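Local coordinates for adenylation domain (Streptomyces sp., PDB 5N9X), which is an adenylation domain of the ANL (AMP-binding) family, modelled here with adenosine-5'-triphosphate and threonine bound, at residues V426-G430 with H431-L435; L503-P506 with E507-T511; A18-V21 with D22-S25; W219-S223 with T224-L228; H323-T326 with E327-A331. One frame throughout, in Å; residues are numbered along the deposited sequence. Where two conformers were deposited one is given.

Contacts 3 and 4 are buried and lie side by side, centres 12 Å apart: Trp-219 of helix 213-222 packs on Leu-20 and Phe-24 of helix 20-30. Contacts 1, 2 and 5 are more exposed, contact 1 being the farthest of the five from the chain's centre. Their chemistry follows their place. Contact 1 is a hairpin held by backbone bonds, with mostly apolar side chains and a histidine on one face; contact 2 has no hydrogen bond across it and is mainly apolar. Contacts 3 and 5 both turn on a threonine and an aspartate three residues later, contact 3 at the start of helix 20-30. Contact 4 ends a helix before strand 227-230.

Contact 1 of 5, residues V426-G430 with H431-L435; sequences VKLRG and HRIEL
The shortest bond of the hairpin runs from Ile-433 N to Val-426 O, 2.6 Å long and nearly straight at 175°. Its partner, Val-426 N to Ile-433 O at 3.0 Å, completes an antiparallel hydrogen-bonded pair. Two further bonds join Leu-428 and His-431; there His-431 N stands above the carbonyl plane of Leu-428 O, 57° out of it, as the type I' turn from Leu-428 to His-431 closes. Gly-430 takes a positive phi in this turn, an angle glycine adopts readily.

Val-426, Leu-428, His-431 and Ile-433 put their side chains on one face of the ribbon. At its open end Val-426 CG1 meets Leu-435 CD1 at 3.7 Å, the two side chains crossing at about a right angle. Ile-433 turns CG1 back beside its own backbone N, and this branch carries CD1 to within 3.8 Å of Leu-428 CB. Beyond the hairpin, His-431 stacks on Tyr-496 and Leu-435 rests on Leu-465 of strand 463-470.

The backbone bonds thus fix the two-residue turn and the register, while one face of the two-stranded sheet carries mostly apolar side chains plus His-431, partly covered by Ser-463 and Tyr-496.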
# COMPACT_ATOMS: atom_id res chain seq x y z
N VAL A 426 -20.50 4.11 11.83
CA VAL A 426 -20.63 4.41 13.26
C VAL A 426 -22.06 4.86 13.62
O VAL A 426 -22.85 5.21 12.74
CB VAL A 426 -19.64 5.53 13.69
CG1 VAL A 426 -18.24 5.26 13.13
CG2 VAL A 426 -20.14 6.90 13.25
N LYS A 427 -22.38 4.85 14.91
CA LYS A 427 -23.69 5.36 15.35
C LYS A 427 -23.56 6.51 16.34
O LYS A 427 -22.66 6.53 17.18
CB LYS A 427 -24.57 4.22 15.90
CG LYS A 427 -24.04 3.43 17.08
CD LYS A 427 -25.04 2.32 17.44
CE LYS A 427 -24.54 1.44 18.56
NZ LYS A 427 -23.33 0.65 18.16
N LEU A 428 -24.47 7.47 16.19
CA LEU A 428 -24.45 8.74 16.92
C LEU A 428 -25.87 9.19 17.21
O LEU A 428 -26.64 9.45 16.27
CB LEU A 428 -23.72 9.82 16.12
CG LEU A 428 -23.51 11.19 16.79
CD1 LEU A 428 -22.84 11.03 18.17
CD2 LEU A 428 -22.74 12.18 15.92
N ARG A 429 -26.20 9.31 18.50
CA ARG A 429 -27.52 9.75 18.95
C ARG A 429 -28.68 9.10 18.17
O ARG A 429 -29.54 9.80 17.62
CB ARG A 429 -27.62 11.28 18.86
CG ARG A 429 -26.28 12.02 18.96
CD ARG A 429 -26.43 13.49 19.34
NE ARG A 429 -27.47 13.67 20.35
CZ ARG A 429 -27.83 14.84 20.89
NH1 ARG A 429 -27.21 15.96 20.54
NH2 ARG A 429 -28.79 14.88 21.80
N GLY A 430 -28.71 7.77 18.12
CA GLY A 430 -29.83 7.05 17.52
C GLY A 430 -29.77 6.77 16.02
O GLY A 430 -30.57 6.00 15.49
N HIS A 431 -28.83 7.41 15.33
CA HIS A 431 -28.65 7.22 13.90
C HIS A 431 -27.36 6.50 13.55
O HIS A 431 -26.36 6.62 14.24
CB HIS A 431 -28.64 8.55 13.16
CG HIS A 431 -29.87 9.39 13.37
ND1 HIS A 431 -31.04 9.16 12.68
CD2 HIS A 431 -30.08 10.49 14.12
CE1 HIS A 431 -31.93 10.07 13.03
NE2 HIS A 431 -31.37 10.89 13.91
N ARG A 432 -27.39 5.76 12.44
CA ARG A 432 -26.20 5.12 11.87
C ARG A 432 -25.62 5.98 10.76
O ARG A 432 -26.35 6.38 9.84
CB ARG A 432 -26.51 3.74 11.30
CG ARG A 432 -25.32 3.09 10.62
CD ARG A 432 -25.71 1.91 9.76
NE ARG A 432 -25.70 0.65 10.50
CZ ARG A 432 -25.69 -0.55 9.94
NH1 ARG A 432 -25.69 -0.65 8.61
NH2 ARG A 432 -25.69 -1.64 10.68
N ILE A 433 -24.33 6.29 10.85
CA ILE A 433 -23.69 7.16 9.88
C ILE A 433 -22.57 6.45 9.14
O ILE A 433 -21.65 5.88 9.75
CB ILE A 433 -23.14 8.43 10.55
CG1 ILE A 433 -24.28 9.20 11.22
CG2 ILE A 433 -22.45 9.32 9.53
CD1 ILE A 433 -23.85 10.13 12.34
N GLU A 434 -22.67 6.49 7.82
CA GLU A 434 -21.57 6.15 6.93
C GLU A 434 -20.66 7.35 6.80
O GLU A 434 -20.93 8.22 5.97
CB GLU A 434 -22.11 5.74 5.57
CG GLU A 434 -23.19 4.71 5.65
CD GLU A 434 -22.64 3.34 5.95
OE1 GLU A 434 -21.48 3.07 5.56
OE2 GLU A 434 -23.37 2.54 6.58
N LEU A 435 -19.60 7.42 7.60
CA LEU A 435 -18.69 8.56 7.58
C LEU A 435 -18.18 8.79 6.15
O LEU A 435 -18.05 9.93 5.69
CB LEU A 435 -17.52 8.35 8.56
CG LEU A 435 -17.90 8.35 10.06
CD1 LEU A 435 -16.76 7.91 10.96
CD2 LEU A 435 -18.45 9.69 10.54

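Contact 2 of 5, residues L503-P506 with E507-T511; sequences LALP and ELPRT
Leu-505 and Leu-508 both set CG opposite the carbonyl carbon (chi1 -71° and -68°) and run on straight at chi2 to CD1, yet they touch through different branches: Leu-505 uses the extended CD1, Leu-508 the branch turned aside, CD2. Leu-505 CD1 lies 4.0 Å from Leu-508 CD2, the one close approach between the two side chains, which cross at about a right angle. The same Leu-505 methyl reaches the proline ring of Pro-509 at its CD atom, 4.4 Å away, a looser touch. Closer in, Leu-505 CB sits 3.5 Å from Glu-507 O, which places that carbonyl beside the base of the leucine.

Between these residues the chain bends at Pro-506 and runs extended through Glu-507. No hydrogen bond links 503-506 to 507-511; apolar contacts join the two sides. Glu-507 lays its CG against the preceding peptide, 3.3 Å from Pro-506 C, before its chain extends onward.

The leucines also face the sheet: Leu-505 touches Ala-468 of strand 463-470, and Leu-508 reaches Val-452 of strand 450-457. Pro-509 packs on Val-521 of helix 518-528. Here the outermost strand 501-505 of a three-stranded mixed sheet passes into the loop that leads toward Lys-515, a residue of the threonine pocket, within the C-terminal domain of the AMP-binding family.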
# COMPACT_ATOMS: atom_id res chain seq x y z
N LEU A 503 -13.32 22.25 9.26
CA LEU A 503 -11.99 22.83 9.36
C LEU A 503 -11.30 22.79 8.00
O LEU A 503 -11.07 21.72 7.43
CB LEU A 503 -11.16 22.08 10.42
CG LEU A 503 -9.65 22.33 10.52
CD1 LEU A 503 -9.32 23.68 11.14
CD2 LEU A 503 -8.96 21.23 11.33
N ALA A 504 -10.97 23.96 7.47
CA ALA A 504 -10.24 24.05 6.21
C ALA A 504 -8.73 23.91 6.44
O ALA A 504 -8.14 24.66 7.21
CB ALA A 504 -10.55 25.36 5.50
N LEU A 505 -8.13 22.93 5.78
CA LEU A 505 -6.68 22.69 5.87
C LEU A 505 -6.01 22.92 4.51
O LEU A 505 -6.64 22.70 3.47
CB LEU A 505 -6.43 21.26 6.37
CG LEU A 505 -6.76 20.97 7.84
CD1 LEU A 505 -6.62 19.49 8.16
CD2 LEU A 505 -5.90 21.80 8.77
N PRO A 506 -4.74 23.38 4.52
CA PRO A 506 -3.99 23.55 3.26
C PRO A 506 -3.73 22.20 2.57
O PRO A 506 -3.79 22.09 1.34
CB PRO A 506 -2.67 24.21 3.70
CG PRO A 506 -3.00 24.87 5.01
CD PRO A 506 -4.03 23.98 5.66
N GLU A 507 -3.43 21.20 3.39
CA GLU A 507 -3.30 19.81 2.95
C GLU A 507 -3.77 18.92 4.10
O GLU A 507 -3.72 19.34 5.25
CB GLU A 507 -1.84 19.43 2.59
CG GLU A 507 -0.88 20.59 2.29
CD GLU A 507 0.59 20.14 2.23
OE1 GLU A 507 0.87 19.00 2.67
OE2 GLU A 507 1.46 20.92 1.77
N LEU A 508 -4.22 17.71 3.80
CA LEU A 508 -4.49 16.75 4.86
C LEU A 508 -3.15 16.11 5.26
O LEU A 508 -2.30 15.90 4.40
CB LEU A 508 -5.48 15.68 4.41
CG LEU A 508 -6.92 16.14 4.16
CD1 LEU A 508 -7.80 14.98 3.71
CD2 LEU A 508 -7.53 16.84 5.37
N PRO A 509 -2.96 15.82 6.56
CA PRO A 509 -1.77 15.10 7.00
C PRO A 509 -1.75 13.70 6.45
O PRO A 509 -2.83 13.12 6.28
CB PRO A 509 -1.90 15.10 8.53
CG PRO A 509 -3.36 15.23 8.78
CD PRO A 509 -3.84 16.16 7.70
N ARG A 510 -0.56 13.16 6.19
CA ARG A 510 -0.38 11.92 5.44
C ARG A 510 0.52 10.93 6.16
O ARG A 510 1.62 11.29 6.56
CB ARG A 510 0.26 12.22 4.08
CG ARG A 510 -0.48 13.16 3.16
CD ARG A 510 -1.72 12.58 2.54
NE ARG A 510 -2.37 13.58 1.71
CZ ARG A 510 -3.57 13.43 1.17
NH1 ARG A 510 -4.24 12.30 1.34
NH2 ARG A 510 -4.10 14.40 0.44
N THR A 511 0.05 9.68 6.31
CA THR A 511 0.93 8.57 6.67
C THR A 511 1.82 8.24 5.45
O THR A 511 1.52 8.67 4.34
CB THR A 511 0.13 7.32 7.12
OG1 THR A 511 -1.03 7.18 6.31
CG2 THR A 511 -0.33 7.45 8.58

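Contact 3 of 5, residues A18-V21 with D22-S25; sequences ATLV and DLFS
Reciprocal bonding between Thr-19 and Asp-22 is the distinctive feature here: each side chain accepts from the backbone N of the other. Asp-22 N gives its hydrogen to Thr-19 OG1 at 3.1 Å, a fairly straight bond of 165°. In return Thr-19 N reaches Asp-22 OD2, also at 3.1 Å but more bent, 144° at the hydrogen; it arrives on the anti side of the carboxylate and well out of its plane. The threonine hydroxyl can meet the helix because OG1 stands between the backbone N and the carbonyl carbon (chi1 74°), whereas CG2 is turned opposite that carbon. Asp-22 leans back toward the N-terminus, its CG lying beside its own backbone N.

A water lies 2.6 Å from Thr-19 OG1 and gives a weak, long bond to Asp-22 OD1, so it links the hydroxyl to the second carboxylate oxygen. Past the cap the regular helical bonds set in, for instance Phe-24 N to Leu-20 O at 2.9 Å. On another side of the helix Leu-20 CD2 touches Leu-23 CD1 at 3.9 Å, a small apolar pair on the flank that faces helix 181-191. His-181 of that helix also bonds through ND1 to Leu-20 N, another amide of the first turn, and Trp-219 packs against Leu-20 and Phe-24.

The carboxylate near the positive end of the helix dipole is probably favourable. Together these bonds make a capping box, with Thr-19 as the N-cap of helix 20-30.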
# COMPACT_ATOMS: atom_id res chain seq x y z
N ALA A 18 10.20 -21.13 -4.69
CA ALA A 18 9.57 -21.05 -3.38
C ALA A 18 9.74 -19.68 -2.71
O ALA A 18 8.85 -19.22 -1.99
CB ALA A 18 10.14 -22.15 -2.49
N THR A 19 10.87 -19.02 -2.95
CA THR A 19 11.17 -17.79 -2.21
C THR A 19 11.46 -16.59 -3.14
O THR A 19 11.58 -16.74 -4.36
CB THR A 19 12.37 -18.03 -1.27
OG1 THR A 19 13.57 -18.08 -2.04
CG2 THR A 19 12.21 -19.34 -0.53
N LEU A 20 11.57 -15.41 -2.54
CA LEU A 20 11.94 -14.20 -3.28
C LEU A 20 13.42 -14.27 -3.73
O LEU A 20 13.79 -13.82 -4.82
CB LEU A 20 11.67 -12.96 -2.42
CG LEU A 20 10.19 -12.70 -2.07
CD1 LEU A 20 10.01 -11.58 -1.04
CD2 LEU A 20 9.35 -12.41 -3.32
N VAL A 21 14.25 -14.86 -2.89
CA VAL A 21 15.65 -15.10 -3.22
C VAL A 21 15.73 -15.94 -4.51
O VAL A 21 16.47 -15.60 -5.42
CB VAL A 21 16.35 -15.81 -2.02
CG1 VAL A 21 17.67 -16.44 -2.44
CG2 VAL A 21 16.52 -14.85 -0.84
N ASP A 22 14.94 -17.01 -4.59
CA ASP A 22 14.87 -17.85 -5.77
C ASP A 22 14.49 -17.03 -7.00
O ASP A 22 15.13 -17.12 -8.05
CB ASP A 22 13.85 -18.99 -5.60
CG ASP A 22 14.26 -20.04 -4.56
OD1 ASP A 22 15.48 -20.32 -4.39
OD2 ASP A 22 13.33 -20.62 -3.93
N LEU A 23 13.43 -16.22 -6.86
CA LEU A 23 12.94 -15.40 -7.96
C LEU A 23 14.01 -14.46 -8.50
O LEU A 23 14.21 -14.39 -9.72
CB LEU A 23 11.70 -14.58 -7.56
CG LEU A 23 10.44 -15.34 -7.10
CD1 LEU A 23 9.31 -14.37 -6.74
CD2 LEU A 23 9.95 -16.43 -8.07
N PHE A 24 14.69 -13.76 -7.62
CA PHE A 24 15.78 -12.90 -8.04
C PHE A 24 16.93 -13.70 -8.67
O PHE A 24 17.55 -13.24 -9.64
CB PHE A 24 16.33 -12.07 -6.89
CG PHE A 24 17.41 -11.12 -7.30
CD1 PHE A 24 17.20 -10.23 -8.34
CD2 PHE A 24 18.63 -11.10 -6.66
CE1 PHE A 24 18.19 -9.34 -8.73
CE2 PHE A 24 19.63 -10.22 -7.05
CZ PHE A 24 19.41 -9.34 -8.09
N SER A 25 17.21 -14.87 -8.12
CA SER A 25 18.31 -15.72 -8.59
C SER A 25 18.08 -16.17 -10.03
O SER A 25 18.95 -16.06 -10.88
CB SER A 25 18.47 -16.93 -7.67
OG SER A 25 19.20 -17.95 -8.32
O HOH W 1 15.33 -19.60 -0.98

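Contact 4 of 5, residues W219-S223 with T224-L228; sequences WGALS and TGAEL
Thr-224 holds OG1 between its backbone N and carbonyl carbon (chi1 61°), which turns the hydroxyl back onto the last turn of helix 213-222. There it lies within reach of two carbonyls, 3.2 Å from Gly-220 O and 3.3 Å from Ala-221 O. The backbone adds a bond from Thr-224 N to Ala-221 O, with the donor 54° out of the carbonyl plane. The same torsion sets CG2 opposite the carbonyl carbon, where it meets Ser-223 OG at 3.4 Å. Ser-223 in turn has a chi1 of 86° that folds OG over the helix, to a weak bond with Trp-219 O.

Gly-225, with a positive phi, then lets the chain reverse. Beyond the reversal Leu-228 CB and Ala-226 CB come within 3.8 and 4.4 Å of Ala-221 CB. Trp-203 of strand 202-205 packs on both alanines. Strand 202-205, helix 213-222 and strand 227-230 form a beta-alpha-beta unit, and Leu-228 rests on Leu-37 of strand 35-39, the neighbouring strand of the sheet.

The small alanines are consistent with the close approach of helix and strand. The Thr-224 hydroxyl lies beside the last carbonyls of the helix, where the Thr-224 N bond and the alanine contacts carry the chain into the strand.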
# COMPACT_ATOMS: atom_id res chain seq x y z
N TRP A 219 9.31 -6.32 -6.71
CA TRP A 219 9.35 -7.70 -7.15
C TRP A 219 8.62 -7.91 -8.47
O TRP A 219 8.94 -8.85 -9.20
CB TRP A 219 8.82 -8.59 -6.04
CG TRP A 219 9.86 -8.66 -5.00
CD1 TRP A 219 9.85 -8.06 -3.77
CD2 TRP A 219 11.14 -9.30 -5.12
NE1 TRP A 219 11.02 -8.31 -3.11
CE2 TRP A 219 11.83 -9.07 -3.91
CE3 TRP A 219 11.75 -10.05 -6.13
CZ2 TRP A 219 13.12 -9.57 -3.68
CZ3 TRP A 219 13.03 -10.55 -5.90
CH2 TRP A 219 13.70 -10.31 -4.69
N GLY A 220 7.68 -7.04 -8.78
CA GLY A 220 7.12 -6.99 -10.13
C GLY A 220 8.27 -6.94 -11.14
O GLY A 220 8.32 -7.75 -12.07
N ALA A 221 9.20 -6.03 -10.90
CA ALA A 221 10.37 -5.85 -11.75
C ALA A 221 11.42 -6.94 -11.62
O ALA A 221 11.81 -7.56 -12.61
CB ALA A 221 11.01 -4.51 -11.46
N LEU A 222 11.90 -7.17 -10.41
CA LEU A 222 13.06 -8.01 -10.18
C LEU A 222 12.80 -9.51 -10.38
O LEU A 222 13.75 -10.29 -10.54
CB LEU A 222 13.58 -7.75 -8.77
CG LEU A 222 14.33 -6.44 -8.46
CD1 LEU A 222 15.06 -6.57 -7.13
CD2 LEU A 222 15.28 -5.99 -9.59
N SER A 223 11.53 -9.93 -10.35
CA SER A 223 11.17 -11.33 -10.60
C SER A 223 11.08 -11.71 -12.08
O SER A 223 11.02 -12.89 -12.43
CB SER A 223 9.85 -11.66 -9.91
OG SER A 223 8.75 -11.33 -10.74
N THR A 224 11.07 -10.71 -12.95
CA THR A 224 10.82 -11.00 -14.37
C THR A 224 11.95 -10.56 -15.29
O THR A 224 11.88 -10.78 -16.49
CB THR A 224 9.54 -10.30 -14.86
OG1 THR A 224 9.69 -8.89 -14.69
CG2 THR A 224 8.34 -10.80 -14.06
N GLY A 225 12.98 -9.93 -14.72
CA GLY A 225 14.06 -9.39 -15.54
C GLY A 225 13.80 -7.96 -15.98
O GLY A 225 14.64 -7.35 -16.66
N ALA A 226 12.64 -7.44 -15.61
CA ALA A 226 12.25 -6.09 -15.98
C ALA A 226 13.11 -5.07 -15.24
O ALA A 226 13.89 -5.40 -14.35
CB ALA A 226 10.77 -5.85 -15.67
N GLU A 227 12.94 -3.81 -15.61
CA GLU A 227 13.68 -2.72 -15.01
C GLU A 227 12.90 -2.05 -13.88
O GLU A 227 11.69 -1.82 -14.02
CB GLU A 227 14.03 -1.70 -16.09
CG GLU A 227 15.04 -0.68 -15.70
CD GLU A 227 15.28 0.29 -16.83
OE1 GLU A 227 15.42 -0.16 -17.99
OE2 GLU A 227 15.27 1.50 -16.58
N LEU A 228 13.58 -1.72 -12.79
CA LEU A 228 12.98 -0.96 -11.69
C LEU A 228 13.50 0.49 -11.69
O LEU A 228 14.66 0.76 -11.36
CB LEU A 228 13.26 -1.64 -10.34
CG LEU A 228 12.65 -0.96 -9.09
CD1 LEU A 228 11.13 -0.94 -9.15
CD2 LEU A 228 13.10 -1.64 -7.79

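Contact 5 of 5, residues H323-T326 with E327-A331; sequences HRLT and EDDLA
Asp-329 puts its carboxylate at the edge of the His-323 ring and over the start of the turn, with OD2 as the shared acceptor. His-323 NE2 donates to Asp-329 OD2 at 3.0 Å, with an angle of 154° at the hydrogen. From the other face of the carboxylate Thr-326 N reaches the same Asp-329 OD2 at 2.8 Å, straighter at 164°. Both donors therefore stand off the carboxylate plane. Ring and carboxylate planes are 61° apart, and the carboxylate carbon lies in the ring plane, so the histidine meets it edge-on and does not stack.

The torsions explain the meeting. His-323 extends with CG opposite its backbone N, sending the ring along the chain toward the turn, while Asp-329 keeps CG beside its own N and leans back to meet it. Thr-326 OG1 adds a weak bond to Asp-329 OD2 at 3.4 Å, and a weak backbone bond runs from Asp-329 N to Thr-326 O at 3.2 Å. Leu-330 N also bonds to Glu-327 O.

Val-336 of strand 336-340 touches both His-323 and Asp-329, and Leu-330 packs on Val-293 and Ala-297 of helix 290-300. The histidine side chain lies about 8 Å from the bound adenosine-5'-triphosphate.

With two firm donors and one weak one on a single oxygen, a dense set of bonds holds OD2 in place and probably restricts the carboxylate; it ties His-323 of strand 321-324 and Thr-326 to the segment that follows.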
# COMPACT_ATOMS: atom_id res chain seq x y z
N HIS A 323 -9.67 -6.19 -10.88
CA HIS A 323 -10.75 -5.78 -11.74
C HIS A 323 -10.24 -4.83 -12.80
O HIS A 323 -9.79 -3.71 -12.47
CB HIS A 323 -11.88 -5.12 -10.96
CG HIS A 323 -12.99 -4.63 -11.83
ND1 HIS A 323 -13.83 -5.49 -12.52
CD2 HIS A 323 -13.39 -3.38 -12.14
CE1 HIS A 323 -14.71 -4.78 -13.19
NE2 HIS A 323 -14.46 -3.50 -12.99
N ARG A 324 -10.31 -5.25 -14.06
CA ARG A 324 -10.00 -4.37 -15.16
C ARG A 324 -11.18 -3.39 -15.40
O ARG A 324 -12.33 -3.80 -15.58
CB ARG A 324 -9.69 -5.17 -16.44
CG ARG A 324 -9.52 -4.27 -17.65
CD ARG A 324 -8.91 -4.94 -18.86
NE ARG A 324 -9.76 -4.68 -20.02
CZ ARG A 324 -9.68 -3.58 -20.77
NH1 ARG A 324 -8.80 -2.63 -20.48
NH2 ARG A 324 -10.50 -3.41 -21.79
N LEU A 325 -10.87 -2.09 -15.38
CA LEU A 325 -11.90 -1.09 -15.60
C LEU A 325 -12.48 -1.12 -17.03
O LEU A 325 -11.76 -1.33 -18.02
CB LEU A 325 -11.34 0.29 -15.26
CG LEU A 325 -11.46 0.62 -13.77
CD1 LEU A 325 -10.40 -0.11 -12.97
CD2 LEU A 325 -11.35 2.12 -13.55
N THR A 326 -13.81 -0.95 -17.12
CA THR A 326 -14.56 -0.92 -18.38
C THR A 326 -15.40 0.34 -18.45
O THR A 326 -15.56 1.03 -17.44
CB THR A 326 -15.49 -2.14 -18.54
OG1 THR A 326 -16.63 -1.99 -17.68
CG2 THR A 326 -14.75 -3.44 -18.21
N GLU A 327 -15.96 0.64 -19.62
CA GLU A 327 -16.84 1.79 -19.77
C GLU A 327 -18.00 1.77 -18.78
O GLU A 327 -18.32 2.80 -18.20
CB GLU A 327 -17.36 1.89 -21.20
CG GLU A 327 -16.26 2.10 -22.25
CD GLU A 327 -15.66 3.51 -22.25
OE1 GLU A 327 -16.09 4.36 -21.44
OE2 GLU A 327 -14.73 3.75 -23.04
N ASP A 328 -18.61 0.61 -18.57
CA ASP A 328 -19.74 0.48 -17.64
C ASP A 328 -19.45 1.04 -16.24
O ASP A 328 -20.32 1.66 -15.61
CB ASP A 328 -20.17 -0.99 -17.50
CG ASP A 328 -21.19 -1.41 -18.54
OD1 ASP A 328 -21.15 -0.88 -19.68
OD2 ASP A 328 -22.05 -2.26 -18.21
N ASP A 329 -18.23 0.82 -15.76
CA ASP A 329 -17.85 1.30 -14.42
C ASP A 329 -17.87 2.82 -14.33
O ASP A 329 -17.92 3.38 -13.24
CB ASP A 329 -16.46 0.77 -14.03
CG ASP A 329 -16.31 -0.72 -14.25
OD1 ASP A 329 -17.26 -1.48 -13.92
OD2 ASP A 329 -15.24 -1.13 -14.74
N LEU A 330 -17.83 3.51 -15.47
CA LEU A 330 -17.89 4.97 -15.47
C LEU A 330 -19.31 5.51 -15.61
O LEU A 330 -19.51 6.73 -15.59
CB LEU A 330 -17.03 5.54 -16.59
CG LEU A 330 -15.59 5.06 -16.72
CD1 LEU A 330 -14.86 5.91 -17.73
CD2 LEU A 330 -14.88 5.10 -15.37
N ALA A 331 -20.29 4.63 -15.76
CA ALA A 331 -21.67 5.10 -15.87
C ALA A 331 -22.25 5.33 -14.49
O ALA A 331 -22.81 6.39 -14.21
CB ALA A 331 -22.52 4.12 -16.64